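Local coordinates for protein gamma-glutamyl-gamma-aminobutyrate hydrolase PuuD (Escherichia coli, PDB 6VTV) that hydrolyses the gamma-glutamyl linkage of gamma-glutamyl-gamma-aminobutyrate, releasing 4-aminobutanoate and L-glutamate in the last step of the pathway from putrescine to 4-aminobutanoate, at residues Cys19-Lys24 against Thr28-Glu33; Pro94-Leu99 against Ile117-Gln122; Leu36-His41 against Ile239-Phe244; Leu143-Asp148 against Leu208-Ser213. All blocks are in the same frame, centred on the assembly; numbering follows the deposited sequence.

Contact 1. Residues Cys19-Lys24 against Thr28-Glu33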
loop_
_atom_site.group_PDB
_atom_site.type_symbol
_atom_site.label_atom_id
_atom_site.label_comp_id
_atom_site.label_asym_id
_atom_site.label_seq_id
_atom_site.Cartn_x
_atom_site.Cartn_y
_atom_site.Cartn_z
ATOM N N CYS B 19 -5.546 -5.196 2.148
ATOM C CA CYS B 19 -6.082 -6.548 2.108
ATOM C C CYS B 19 -5.063 -7.489 1.476
ATOM O O CYS B 19 -4.154 -7.064 0.757
ATOM C CB CYS B 19 -7.400 -6.614 1.321
ATOM S SG CYS B 19 -8.705 -5.529 1.918
ATOM N N ARG B 20 -5.230 -8.779 1.744
ATOM C CA ARG B 20 -4.325 -9.801 1.237
ATOM C C ARG B 20 -4.927 -10.489 0.020
ATOM O O ARG B 20 -6.116 -10.823 0.002
ATOM C CB ARG B 20 -4.011 -10.842 2.313
ATOM C CG ARG B 20 -2.905 -11.828 1.945
ATOM C CD ARG B 20 -2.351 -12.470 3.203
ATOM N NE ARG B 20 -1.021 -13.044 3.032
ATOM C CZ ARG B 20 -0.772 -14.349 3.031
ATOM N NH1 ARG B 20 -1.767 -15.213 3.183
ATOM N NH2 ARG B 20 0.467 -14.791 2.879
ATOM N N ASN B 21 -4.094 -10.697 -0.994
ATOM C CA ASN B 21 -4.465 -11.484 -2.159
ATOM C C ASN B 21 -3.232 -12.241 -2.632
ATOM O O ASN B 21 -2.115 -11.997 -2.172
ATOM C CB ASN B 21 -5.037 -10.605 -3.277
ATOM C CG ASN B 21 -6.406 -10.051 -2.938
ATOM O OD1 ASN B 21 -6.566 -8.852 -2.716
ATOM N ND2 ASN B 21 -7.403 -10.928 -2.891
ATOM N N ARG B 22 -3.449 -13.172 -3.556
ATOM C CA ARG B 22 -2.368 -13.964 -4.135
ATOM C C ARG B 22 -2.445 -13.840 -5.650
ATOM O O ARG B 22 -3.397 -14.327 -6.267
ATOM C CB ARG B 22 -2.455 -15.424 -3.693
ATOM C CG ARG B 22 -2.295 -15.621 -2.192
ATOM C CD ARG B 22 -2.202 -17.093 -1.824
ATOM N NE ARG B 22 -1.696 -17.280 -0.467
ATOM C CZ ARG B 22 -0.407 -17.391 -0.158
ATOM N NH1 ARG B 22 0.513 -17.335 -1.112
ATOM N NH2 ARG B 22 -0.037 -17.558 1.104
ATOM N N LEU B 23 -1.450 -13.182 -6.245
ATOM C CA LEU B 23 -1.420 -12.923 -7.680
ATOM C C LEU B 23 -0.144 -13.507 -8.266
ATOM O O LEU B 23 0.957 -13.165 -7.819
ATOM C CB LEU B 23 -1.496 -11.422 -7.981
ATOM C CG LEU B 23 -2.437 -10.524 -7.171
ATOM C CD1 LEU B 23 -2.527 -9.135 -7.790
ATOM C CD2 LEU B 23 -3.825 -11.137 -7.076
ATOM N N LYS B 24 -0.297 -14.374 -9.268
ATOM C CA LYS B 24 0.828 -14.924 -10.026
ATOM C C LYS B 24 1.811 -15.657 -9.114
ATOM O O LYS B 24 3.028 -15.611 -9.315
ATOM C CB LYS B 24 1.532 -13.830 -10.833
ATOM C CG LYS B 24 1.026 -13.709 -12.264
ATOM C CD LYS B 24 -0.239 -12.862 -12.322
ATOM C CE LYS B 24 -0.796 -12.797 -13.735
ATOM N NZ LYS B 24 -1.580 -11.554 -13.983
ATOM N N THR B 28 0.271 -11.063 -1.700
ATOM C CA THR B 28 0.354 -9.652 -2.043
ATOM C C THR B 28 -0.583 -8.848 -1.155
ATOM O O THR B 28 -1.697 -9.288 -0.854
ATOM C CB THR B 28 0.000 -9.422 -3.519
ATOM O OG1 THR B 28 0.802 -10.277 -4.343
ATOM C CG2 THR B 28 0.255 -7.978 -3.914
ATOM N N GLN B 29 -0.119 -7.676 -0.732
ATOM C CA GLN B 29 -0.956 -6.709 -0.038
ATOM C C GLN B 29 -1.541 -5.746 -1.063
ATOM O O GLN B 29 -0.811 -5.197 -1.895
ATOM C CB GLN B 29 -0.146 -5.953 1.014
ATOM C CG GLN B 29 0.433 -6.846 2.100
ATOM C CD GLN B 29 -0.576 -7.158 3.187
ATOM O OE1 GLN B 29 -1.040 -6.263 3.893
ATOM N NE2 GLN B 29 -0.920 -8.434 3.329
ATOM N N THR B 30 -2.857 -5.547 -1.007
ATOM C CA THR B 30 -3.569 -4.817 -2.045
ATOM C C THR B 30 -4.405 -3.695 -1.445
ATOM O O THR B 30 -4.783 -3.725 -0.271
ATOM C CB THR B 30 -4.482 -5.745 -2.861
ATOM O OG1 THR B 30 -5.591 -6.155 -2.054
ATOM C CG2 THR B 30 -3.718 -6.976 -3.334
ATOM N N LEU B 31 -4.696 -2.705 -2.285
ATOM C CA LEU B 31 -5.576 -1.600 -1.924
ATOM C C LEU B 31 -6.216 -1.074 -3.198
ATOM O O LEU B 31 -5.514 -0.562 -4.075
ATOM C CB LEU B 31 -4.809 -0.489 -1.207
ATOM C CG LEU B 31 -5.615 0.761 -0.850
ATOM C CD1 LEU B 31 -6.854 0.392 -0.048
ATOM C CD2 LEU B 31 -4.746 1.741 -0.084
ATOM N N GLN B 32 -7.537 -1.207 -3.302
ATOM C CA GLN B 32 -8.235 -0.762 -4.500
ATOM C C GLN B 32 -8.098 0.746 -4.672
ATOM O O GLN B 32 -8.153 1.508 -3.703
ATOM C CB GLN B 32 -9.709 -1.161 -4.433
ATOM C CG GLN B 32 -9.959 -2.636 -4.706
ATOM C CD GLN B 32 -11.434 -2.974 -4.760
ATOM O OE1 GLN B 32 -12.268 -2.236 -4.240
ATOM N NE2 GLN B 32 -11.765 -4.096 -5.391
ATOM N N GLU B 33 -7.914 1.173 -5.925
ATOM C CA GLU B 33 -7.646 2.580 -6.199
ATOM C C GLU B 33 -8.840 3.469 -5.863
ATOM O O GLU B 33 -8.650 4.637 -5.506
ATOM C CB GLU B 33 -7.243 2.766 -7.663
ATOM C CG GLU B 33 -5.841 2.273 -7.983
ATOM C CD GLU B 33 -5.324 2.782 -9.316
ATOM O OE1 GLU B 33 -6.066 3.509 -10.011
ATOM O OE2 GLU B 33 -4.172 2.451 -9.669
HETATM O O HOH W 1 2.045 -10.502 -7.324
#
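Cys19 and Thr30 face each other as an antiparallel hydrogen-bonded pair and exchange two backbone bonds: Cys19 N reaches Thr30 O at 2.9 Å, and Thr30 N returns a bond of 2.7 Å to Cys19 O. Two residues on, Asn21 and Thr28 repeat the exchange, with Asn21 N to Thr28 O at 2.8 Å and Thr28 N to Asn21 O at 2.6 Å. Thus all four amides of these two pairs are satisfied within the ladder.

The side chains of Cys19, Asn21, Thr28 and Thr30 share one face. There, the hydroxyl OG1 of Thr30 lies 2.9 Å from Asn21 OD1 and 3.3 Å from Cys19 O, two acceptors competing for one proton; chi1 of 71° sets it between the backbone N and the carbonyl carbon, leaning over the partner strand. Thr28 OG1 bonds to His26 O and receives a water proton at 3.2 Å, the same water that donates to Leu23 O. On the other face, the bent Gln29 lays its amide NE2 against Arg20 CB, 4.0 Å away. Both polar ends look across the dimer interface: Arg20 NE and Gln29 NE2 meet Glu33 of the second subunit, while Gln29 OE1 takes the amide of His51. Beta-branched threonine suits such an extended backbone. The arrangement is a beta hairpin whose second strand pairs antiparallel with a strand of the other subunit, continuing the sheet through the homodimer.

Contact 2. Residues Pro94-Leu99 against Ile117-Gln122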
loop_
_atom_site.group_PDB
_atom_site.type_symbol
_atom_site.label_atom_id
_atom_site.label_comp_id
_atom_site.label_asym_id
_atom_site.label_seq_id
_atom_site.Cartn_x
_atom_site.Cartn_y
_atom_site.Cartn_z
ATOM N N PRO B 94 -7.239 -13.363 7.722
ATOM C CA PRO B 94 -6.803 -13.259 9.125
ATOM C C PRO B 94 -5.778 -12.166 9.361
ATOM O O PRO B 94 -5.774 -11.556 10.439
ATOM C CB PRO B 94 -6.223 -14.653 9.411
ATOM C CG PRO B 94 -6.900 -15.551 8.415
ATOM C CD PRO B 94 -7.026 -14.714 7.178
ATOM N N GLY B 95 -4.915 -11.891 8.382
ATOM C CA GLY B 95 -3.941 -10.825 8.547
ATOM C C GLY B 95 -4.586 -9.459 8.674
ATOM O O GLY B 95 -4.204 -8.660 9.533
ATOM N N ARG B 96 -5.575 -9.170 7.823
ATOM C CA ARG B 96 -6.291 -7.904 7.940
ATOM C C ARG B 96 -7.061 -7.828 9.251
ATOM O O ARG B 96 -7.095 -6.773 9.894
ATOM C CB ARG B 96 -7.233 -7.711 6.752
ATOM C CG ARG B 96 -8.363 -6.736 7.049
ATOM C CD ARG B 96 -8.690 -5.834 5.877
ATOM N NE ARG B 96 -9.645 -4.802 6.274
ATOM C CZ ARG B 96 -10.200 -3.928 5.441
ATOM N NH1 ARG B 96 -9.901 -3.956 4.150
ATOM N NH2 ARG B 96 -11.056 -3.026 5.901
ATOM N N ASP B 97 -7.690 -8.936 9.657
ATOM C CA ASP B 97 -8.348 -8.993 10.959
ATOM C C ASP B 97 -7.396 -8.571 12.069
ATOM O O ASP B 97 -7.742 -7.754 12.929
ATOM C CB ASP B 97 -8.866 -10.408 11.224
ATOM C CG ASP B 97 -10.146 -10.715 10.478
ATOM O OD1 ASP B 97 -10.670 -9.820 9.780
ATOM O OD2 ASP B 97 -10.630 -11.862 10.592
ATOM N N LEU B 98 -6.181 -9.122 12.058
ATOM C CA LEU B 98 -5.197 -8.796 13.085
ATOM C C LEU B 98 -4.873 -7.307 13.084
ATOM O O LEU B 98 -4.890 -6.654 14.135
ATOM C CB LEU B 98 -3.932 -9.623 12.866
ATOM C CG LEU B 98 -3.018 -9.838 14.070
ATOM C CD1 LEU B 98 -3.708 -10.682 15.134
ATOM C CD2 LEU B 98 -1.714 -10.481 13.622
ATOM N N LEU B 99 -4.577 -6.750 11.906
ATOM C CA LEU B 99 -4.224 -5.337 11.821
ATOM C C LEU B 99 -5.417 -4.443 12.141
ATOM O O LEU B 99 -5.273 -3.436 12.843
ATOM C CB LEU B 99 -3.670 -5.015 10.433
ATOM C CG LEU B 99 -3.315 -3.548 10.177
ATOM C CD1 LEU B 99 -2.231 -3.081 11.139
ATOM C CD2 LEU B 99 -2.889 -3.325 8.730
ATOM N N ILE B 117 -15.526 1.510 5.960
ATOM C CA ILE B 117 -16.431 1.243 4.847
ATOM C C ILE B 117 -16.686 -0.257 4.765
ATOM O O ILE B 117 -15.738 -1.049 4.698
ATOM C CB ILE B 117 -15.862 1.768 3.516
ATOM C CG1 ILE B 117 -15.795 3.298 3.524
ATOM C CG2 ILE B 117 -16.697 1.266 2.340
ATOM C CD1 ILE B 117 -15.253 3.893 2.239
ATOM N N CYS B 118 -17.969 -0.636 4.769
ATOM C CA CYS B 118 -18.424 -2.008 4.553
ATOM C C CYS B 118 -17.764 -2.977 5.531
ATOM O O CYS B 118 -18.204 -3.093 6.680
ATOM C CB CYS B 118 -18.169 -2.435 3.103
ATOM S SG CYS B 118 -18.893 -4.033 2.647
ATOM N N ARG B 119 -16.714 -3.682 5.097
ATOM C CA ARG B 119 -15.995 -4.555 6.021
ATOM C C ARG B 119 -15.428 -3.768 7.193
ATOM O O ARG B 119 -15.323 -4.298 8.305
ATOM C CB ARG B 119 -14.873 -5.300 5.295
ATOM C CG ARG B 119 -14.231 -6.395 6.134
ATOM C CD ARG B 119 -12.787 -6.618 5.728
ATOM N NE ARG B 119 -12.407 -8.022 5.831
ATOM C CZ ARG B 119 -11.823 -8.562 6.895
ATOM N NH1 ARG B 119 -11.550 -7.815 7.955
ATOM N NH2 ARG B 119 -11.512 -9.850 6.898
ATOM N N GLY B 120 -15.054 -2.508 6.964
ATOM C CA GLY B 120 -14.563 -1.683 8.053
ATOM C C GLY B 120 -15.608 -1.459 9.130
ATOM O O GLY B 120 -15.299 -1.504 10.323
ATOM N N LEU B 121 -16.853 -1.192 8.725
ATOM C CA LEU B 121 -17.936 -1.080 9.698
ATOM C C LEU B 121 -18.069 -2.364 10.504
ATOM O O LEU B 121 -18.202 -2.331 11.733
ATOM C CB LEU B 121 -19.254 -0.743 8.995
ATOM C CG LEU B 121 -20.537 -0.845 9.832
ATOM C CD1 LEU B 121 -21.503 0.272 9.475
ATOM C CD2 LEU B 121 -21.227 -2.199 9.662
ATOM N N GLN B 122 -18.038 -3.510 9.821
ATOM C CA GLN B 122 -18.100 -4.790 10.515
ATOM C C GLN B 122 -16.885 -4.993 11.410
ATOM O O GLN B 122 -16.997 -5.600 12.481
ATOM C CB GLN B 122 -18.226 -5.925 9.498
ATOM C CG GLN B 122 -19.459 -5.802 8.605
ATOM C CD GLN B 122 -19.410 -6.723 7.401
ATOM O OE1 GLN B 122 -18.394 -7.365 7.138
ATOM N NE2 GLN B 122 -20.511 -6.789 6.661
#
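Arg119 reaches from the first turn of helix 119-127 to Asp97 on helix 94-109 and grips it end-on with two nitrogens, both spent on one oxygen. Asp97 OD1 lies 2.9 Å from Arg119 NH1, which meets it nearly along its C-O axis, and 3.0 Å from Arg119 NH2, which comes from above the carboxylate plane. The acceptor itself stays close to the guanidinium plane, although the two flat groups are turned 44° apart. CG anti to the backbone N (chi1 -170°) and a bend at chi3 let Arg119 extend to the neighbouring helix, where the nearest CA atoms, Asp97 and Gly120, are 10.0 Å apart, a distance that suits long arginine chains.

Arg119 directly follows Cys118, the predicted nucleophile, at the strand-to-helix turn known as the nucleophile elbow of class I glutamine amidotransferases; Cys118 has the positive phi (55°) expected there.

Arg96 slides past Arg119 in the opposite direction. Its CG sits over one face of the Arg119 guanidinium, 3.5 Å from NH1, while Arg119 CD lies over a face of the Arg96 guanidinium. Glu123 OE2 makes salt bridges to both Arg96 NE and Arg119 NH1, probably offsetting the like charges in this buried place. Pro72 O accepts from Arg96 NH2, and Gln79 holds the other oxygen of Asp97.

Contact 3. Residues Leu36-His41 against Ile239-Phe244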
loop_
_atom_site.group_PDB
_atom_site.type_symbol
_atom_site.label_atom_id
_atom_site.label_comp_id
_atom_site.label_asym_id
_atom_site.label_seq_id
_atom_site.Cartn_x
_atom_site.Cartn_y
_atom_site.Cartn_z
ATOM N N LEU B 36 -8.563 4.929 -2.651
ATOM C CA LEU B 36 -7.525 5.953 -2.635
ATOM C C LEU B 36 -8.011 7.246 -3.273
ATOM O O LEU B 36 -7.745 8.337 -2.755
ATOM C CB LEU B 36 -6.282 5.442 -3.359
ATOM C CG LEU B 36 -5.466 4.415 -2.581
ATOM C CD1 LEU B 36 -4.526 3.666 -3.507
ATOM C CD2 LEU B 36 -4.701 5.110 -1.474
ATOM N N ASN B 37 -8.717 7.143 -4.402
ATOM C CA ASN B 37 -9.170 8.334 -5.115
ATOM C C ASN B 37 -10.088 9.185 -4.247
ATOM O O ASN B 37 -10.049 10.420 -4.313
ATOM C CB ASN B 37 -9.881 7.931 -6.408
ATOM C CG ASN B 37 -9.000 7.113 -7.331
ATOM O OD1 ASN B 37 -7.780 7.278 -7.355
ATOM N ND2 ASN B 37 -9.616 6.220 -8.098
ATOM N N ALA B 38 -10.921 8.543 -3.425
ATOM C CA ALA B 38 -11.860 9.290 -2.594
ATOM C C ALA B 38 -11.137 10.090 -1.517
ATOM O O ALA B 38 -11.515 11.230 -1.226
ATOM C CB ALA B 38 -12.875 8.337 -1.966
ATOM N N ILE B 39 -10.098 9.507 -0.913
ATOM C CA ILE B 39 -9.321 10.228 0.093
ATOM C C ILE B 39 -8.594 11.405 -0.547
ATOM O O ILE B 39 -8.570 12.515 -0.003
ATOM C CB ILE B 39 -8.341 9.274 0.799
ATOM C CG1 ILE B 39 -9.089 8.362 1.768
ATOM C CG2 ILE B 39 -7.266 10.056 1.537
ATOM C CD1 ILE B 39 -9.583 9.068 3.012
ATOM N N ILE B 40 -7.993 11.173 -1.718
ATOM C CA ILE B 40 -7.275 12.230 -2.426
ATOM C C ILE B 40 -8.203 13.404 -2.713
ATOM O O ILE B 40 -7.873 14.563 -2.435
ATOM C CB ILE B 40 -6.655 11.679 -3.724
ATOM C CG1 ILE B 40 -5.565 10.649 -3.415
ATOM C CG2 ILE B 40 -6.106 12.814 -4.577
ATOM C CD1 ILE B 40 -4.289 11.250 -2.884
ATOM N N HIS B 41 -9.381 13.116 -3.273
ATOM C CA HIS B 41 -10.309 14.178 -3.649
ATOM C C HIS B 41 -10.759 14.992 -2.442
ATOM O O HIS B 41 -11.061 16.183 -2.575
ATOM C CB HIS B 41 -11.519 13.582 -4.370
ATOM C CG HIS B 41 -12.427 14.604 -4.981
ATOM N ND1 HIS B 41 -13.527 15.108 -4.324
ATOM C CD2 HIS B 41 -12.399 15.211 -6.191
ATOM C CE1 HIS B 41 -14.139 15.985 -5.101
ATOM N NE2 HIS B 41 -13.474 16.065 -6.240
ATOM N N ILE B 239 -19.601 14.540 1.145
ATOM C CA ILE B 239 -19.708 15.128 2.476
ATOM C C ILE B 239 -19.094 14.206 3.525
ATOM O O ILE B 239 -18.450 14.668 4.475
ATOM C CB ILE B 239 -21.178 15.461 2.789
ATOM C CG1 ILE B 239 -21.682 16.550 1.839
ATOM C CG2 ILE B 239 -21.337 15.906 4.234
ATOM C CD1 ILE B 239 -23.161 16.842 1.959
ATOM N N LEU B 240 -19.269 12.891 3.365
ATOM C CA LEU B 240 -18.726 11.946 4.337
ATOM C C LEU B 240 -17.205 11.998 4.364
ATOM O O LEU B 240 -16.591 12.069 5.436
ATOM C CB LEU B 240 -19.205 10.531 4.017
ATOM C CG LEU B 240 -20.692 10.250 4.216
ATOM C CD1 LEU B 240 -21.027 8.836 3.776
ATOM C CD2 LEU B 240 -21.082 10.470 5.667
ATOM N N PHE B 241 -16.576 11.960 3.187
ATOM C CA PHE B 241 -15.123 12.055 3.132
ATOM C C PHE B 241 -14.648 13.444 3.542
ATOM O O PHE B 241 -13.591 13.582 4.168
ATOM C CB PHE B 241 -14.628 11.697 1.731
ATOM C CG PHE B 241 -14.610 10.217 1.458
ATOM C CD1 PHE B 241 -13.594 9.409 1.950
ATOM C CD2 PHE B 241 -15.624 9.633 0.719
ATOM C CE1 PHE B 241 -13.590 8.047 1.698
ATOM C CE2 PHE B 241 -15.626 8.276 0.465
ATOM C CZ PHE B 241 -14.609 7.480 0.955
ATOM N N GLU B 242 -15.411 14.485 3.202
ATOM C CA GLU B 242 -15.047 15.827 3.646
ATOM C C GLU B 242 -15.079 15.927 5.165
ATOM O O GLU B 242 -14.187 16.533 5.774
ATOM C CB GLU B 242 -15.971 16.864 3.002
ATOM C CG GLU B 242 -15.503 17.369 1.631
ATOM C CD GLU B 242 -16.625 18.078 0.893
ATOM O OE1 GLU B 242 -16.478 18.412 -0.305
ATOM O OE2 GLU B 242 -17.673 18.291 1.534
ATOM N N GLY B 243 -16.083 15.309 5.792
ATOM C CA GLY B 243 -16.168 15.342 7.242
ATOM C C GLY B 243 -15.063 14.553 7.919
ATOM O O GLY B 243 -14.577 14.939 8.987
ATOM N N PHE B 244 -14.653 13.436 7.313
ATOM C CA PHE B 244 -13.535 12.662 7.845
ATOM C C PHE B 244 -12.246 13.479 7.832
ATOM O O PHE B 244 -11.530 13.552 8.838
ATOM C CB PHE B 244 -13.372 11.373 7.037
ATOM C CG PHE B 244 -12.161 10.570 7.409
ATOM C CD1 PHE B 244 -11.862 10.318 8.737
ATOM C CD2 PHE B 244 -11.323 10.064 6.430
ATOM C CE1 PHE B 244 -10.750 9.578 9.082
ATOM C CE2 PHE B 244 -10.209 9.323 6.768
ATOM C CZ PHE B 244 -9.922 9.080 8.097
#
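Helix segments 36-41 and 239-244 pass with their axes 9.5 Å apart at closest approach, their N-to-C directions 64° from each other. Ile39 and Phe241 mark the nearest point of the backbones, with CA atoms 6.8 Å apart. Such a steep crossing gives each helix little length to share, and the contact is carried by four buried, apolar side chains.

Ala38 puts its methyl over a face of Phe241. The CB stands 3.6 Å from the ring centroid and 17° off the ring normal, a CH-pi contact, and its closest ring atom is Phe241 CZ at 3.5 Å. The small alanine lets the ring come right up to helix 33-42.

Ile39 works with the far end of its longer branch. Its CD1 lies near the plane of both aromatic rings, touching their edges: Phe244 CE2 at 3.8 Å and Phe241 CD1 at 4.2 Å. Phe244 leaves its helix with CG anti to the backbone N (chi1 174°), so its edge can meet this methyl. Phe241 also packs edge-to-face on Phe115 and touches Tyr70 and Ile117 on neighbouring sheet strands, while Ile39 rests on Tyr70 and Pro46. The Phe241 side chain lies about 4 Å from that of Glu228, a predicted active-site residue. This is apolar helix-to-helix packing, two helices lying against strands of the central sheet in an alpha/beta fold.

Contact 4. Residues Leu143-Asp148 against Leu208-Ser213. With MN (manganese (II) ion), chain D.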
loop_
_atom_site.group_PDB
_atom_site.type_symbol
_atom_site.label_atom_id
_atom_site.label_comp_id
_atom_site.label_asym_id
_atom_site.label_seq_id
_atom_site.Cartn_x
_atom_site.Cartn_y
_atom_site.Cartn_z
ATOM N N LEU B 143 -33.929 -7.178 3.504
ATOM C CA LEU B 143 -33.786 -6.973 2.074
ATOM C C LEU B 143 -32.581 -7.751 1.548
ATOM O O LEU B 143 -31.777 -8.301 2.306
ATOM C CB LEU B 143 -33.616 -5.486 1.760
ATOM C CG LEU B 143 -34.630 -4.516 2.366
ATOM C CD1 LEU B 143 -34.104 -3.091 2.293
ATOM C CD2 LEU B 143 -35.969 -4.628 1.659
ATOM N N GLU B 144 -32.454 -7.789 0.225
ATOM C CA GLU B 144 -31.273 -8.374 -0.407
ATOM C C GLU B 144 -30.184 -7.312 -0.434
ATOM O O GLU B 144 -30.225 -6.379 -1.240
ATOM C CB GLU B 144 -31.597 -8.883 -1.807
ATOM C CG GLU B 144 -30.409 -9.520 -2.515
ATOM C CD GLU B 144 -29.744 -10.601 -1.683
ATOM O OE1 GLU B 144 -30.283 -11.726 -1.621
ATOM O OE2 GLU B 144 -28.684 -10.322 -1.084
ATOM N N HIS B 145 -29.204 -7.445 0.457
ATOM C CA HIS B 145 -28.139 -6.461 0.578
ATOM C C HIS B 145 -26.935 -6.766 -0.303
ATOM O O HIS B 145 -26.048 -5.916 -0.427
ATOM C CB HIS B 145 -27.696 -6.350 2.042
ATOM C CG HIS B 145 -28.674 -5.626 2.914
ATOM N ND1 HIS B 145 -28.662 -4.256 3.069
ATOM C CD2 HIS B 145 -29.699 -6.081 3.675
ATOM C CE1 HIS B 145 -29.635 -3.898 3.889
ATOM N NE2 HIS B 145 -30.279 -4.986 4.271
ATOM N N ARG B 146 -26.886 -7.943 -0.920
ATOM C CA ARG B 146 -25.772 -8.296 -1.786
ATOM C C ARG B 146 -25.972 -7.735 -3.186
ATOM O O ARG B 146 -27.100 -7.528 -3.644
ATOM C CB ARG B 146 -25.611 -9.813 -1.872
ATOM C CG ARG B 146 -25.228 -10.477 -0.571
ATOM C CD ARG B 146 -25.339 -11.985 -0.685
ATOM N NE ARG B 146 -26.696 -12.398 -1.030
ATOM C CZ ARG B 146 -27.074 -13.662 -1.187
ATOM N NH1 ARG B 146 -26.195 -14.643 -1.034
ATOM N NH2 ARG B 146 -28.331 -13.944 -1.500
ATOM N N GLU B 147 -24.858 -7.496 -3.869
ATOM C CA GLU B 147 -24.892 -7.126 -5.271
ATOM C C GLU B 147 -25.049 -8.373 -6.138
ATOM O O GLU B 147 -24.864 -9.506 -5.686
ATOM C CB GLU B 147 -23.621 -6.366 -5.652
ATOM C CG GLU B 147 -22.431 -7.262 -5.985
ATOM C CD GLU B 147 -21.755 -7.851 -4.755
ATOM O OE1 GLU B 147 -22.222 -7.600 -3.622
ATOM O OE2 GLU B 147 -20.748 -8.572 -4.923
ATOM N N ASP B 148 -25.405 -8.155 -7.404
ATOM C CA ASP B 148 -25.477 -9.240 -8.372
ATOM C C ASP B 148 -24.107 -9.396 -9.018
ATOM O O ASP B 148 -23.707 -8.530 -9.813
ATOM C CB ASP B 148 -26.542 -8.955 -9.422
ATOM C CG ASP B 148 -26.909 -10.184 -10.236
ATOM O OD1 ASP B 148 -26.151 -11.177 -10.202
ATOM O OD2 ASP B 148 -27.957 -10.154 -10.917
ATOM N N LEU B 208 -31.921 -3.203 9.545
ATOM C CA LEU B 208 -30.503 -3.530 9.604
ATOM C C LEU B 208 -29.672 -2.270 9.811
ATOM O O LEU B 208 -29.874 -1.260 9.132
ATOM C CB LEU B 208 -30.061 -4.239 8.323
ATOM C CG LEU B 208 -28.606 -4.715 8.318
ATOM C CD1 LEU B 208 -28.453 -5.994 9.133
ATOM C CD2 LEU B 208 -28.092 -4.910 6.901
ATOM N N VAL B 209 -28.730 -2.337 10.751
ATOM C CA VAL B 209 -27.850 -1.206 11.011
ATOM C C VAL B 209 -26.896 -1.044 9.835
ATOM O O VAL B 209 -26.155 -1.971 9.484
ATOM C CB VAL B 209 -27.089 -1.396 12.328
ATOM C CG1 VAL B 209 -26.054 -0.304 12.495
ATOM C CG2 VAL B 209 -28.057 -1.403 13.502
ATOM N N GLU B 210 -26.914 0.135 9.215
ATOM C CA GLU B 210 -26.070 0.423 8.063
ATOM C C GLU B 210 -24.979 1.443 8.362
ATOM O O GLU B 210 -24.138 1.697 7.494
ATOM C CB GLU B 210 -26.927 0.912 6.888
ATOM C CG GLU B 210 -27.696 -0.191 6.174
ATOM C CD GLU B 210 -26.964 -0.721 4.954
ATOM O OE1 GLU B 210 -26.153 0.031 4.373
ATOM O OE2 GLU B 210 -27.198 -1.888 4.576
ATOM N N ALA B 211 -24.966 2.027 9.559
ATOM C CA ALA B 211 -23.946 2.997 9.928
ATOM C C ALA B 211 -23.887 3.102 11.446
ATOM O O ALA B 211 -24.924 3.089 12.112
ATOM C CB ALA B 211 -24.228 4.370 9.307
ATOM N N VAL B 212 -22.669 3.205 11.982
ATOM C CA VAL B 212 -22.436 3.307 13.419
ATOM C C VAL B 212 -21.375 4.371 13.671
ATOM O O VAL B 212 -20.671 4.810 12.761
ATOM C CB VAL B 212 -21.992 1.966 14.044
ATOM C CG1 VAL B 212 -23.120 0.956 14.009
ATOM C CG2 VAL B 212 -20.758 1.427 13.330
ATOM N N SER B 213 -21.265 4.780 14.933
ATOM C CA SER B 213 -20.202 5.677 15.352
ATOM C C SER B 213 -19.890 5.416 16.819
ATOM O O SER B 213 -20.765 5.022 17.593
ATOM C CB SER B 213 -20.567 7.151 15.133
ATOM O OG SER B 213 -21.415 7.634 16.158
HETATM MN MN MN D . -27.070 -2.701 2.546
HETATM O O HOH W 2 -25.506 -1.062 2.168
#
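His145 and Glu210 reach toward each other with the same first torsion, each holding CG anti to its carbonyl carbon (chi1 -74° and -76°), and a bend at chi2 of Glu210 turns its carboxylate to the metal. Coming from opposite directions, they meet at a manganese ion, bound by His145 ND1 at 2.3 Å and Glu210 OE2 at 2.2 Å. The two ligand atoms stand 3.2 Å from each other, His145 ND1 and Glu210 OE2, as neighbours in the coordination shell and not as a hydrogen-bonded pair. The second oxygen of Glu210 has a separate task: OE1 accepts a short hydrogen bond, 2.5 Å, from a water that is itself a manganese ligand, so one carboxylate binds the ion directly and probably also orients a bound water.

Leu208 packs on the imidazole. Its CD2 methyl lies over one face of the ring, 3.6 Å from the His145 ring centroid and offset toward the rim, with NE2 its nearest ring atom at 3.4 Å. The rotation of the ring is further fixed by Asp206, whose OD2 is hydrogen-bonded to NE2. Such a second-shell carboxylate would probably make the imidazole a stronger donor to the metal.

Histidine nitrogen and carboxylate oxygen are usual partners of manganese, and the leucine methyl fits the flat ring face. His161, Ser185 and His187 complete the shell: a six-ligand manganese site of three histidines, a serine, a glutamate and a water, joining loop 143-148 to the bulged start of strand 209-214.

In the fold
Contacts 2, 3 and 4 are buried, whereas contact 1 lies toward the periphery and is only partly so. Contact 1 relies on backbone pairing and extends the sheet into the second subunit, which contact 3 also reaches through Leu36 and Ile40. Strand 26-32 runs directly into helix 33-42, linking these two, and Leu31 touches Leu36. Contacts 1 and 4 reach the same sheet without touching. Inside, chemistry varies with place: contact 2 encloses charge near the predicted nucleophile, contact 3 is purely apolar, and contact 4 is built on metal coordination. Contact 2 borders all three others, with Arg96 against Cys19, Ile117 against Phe241, and Leu121 against strand 209-214.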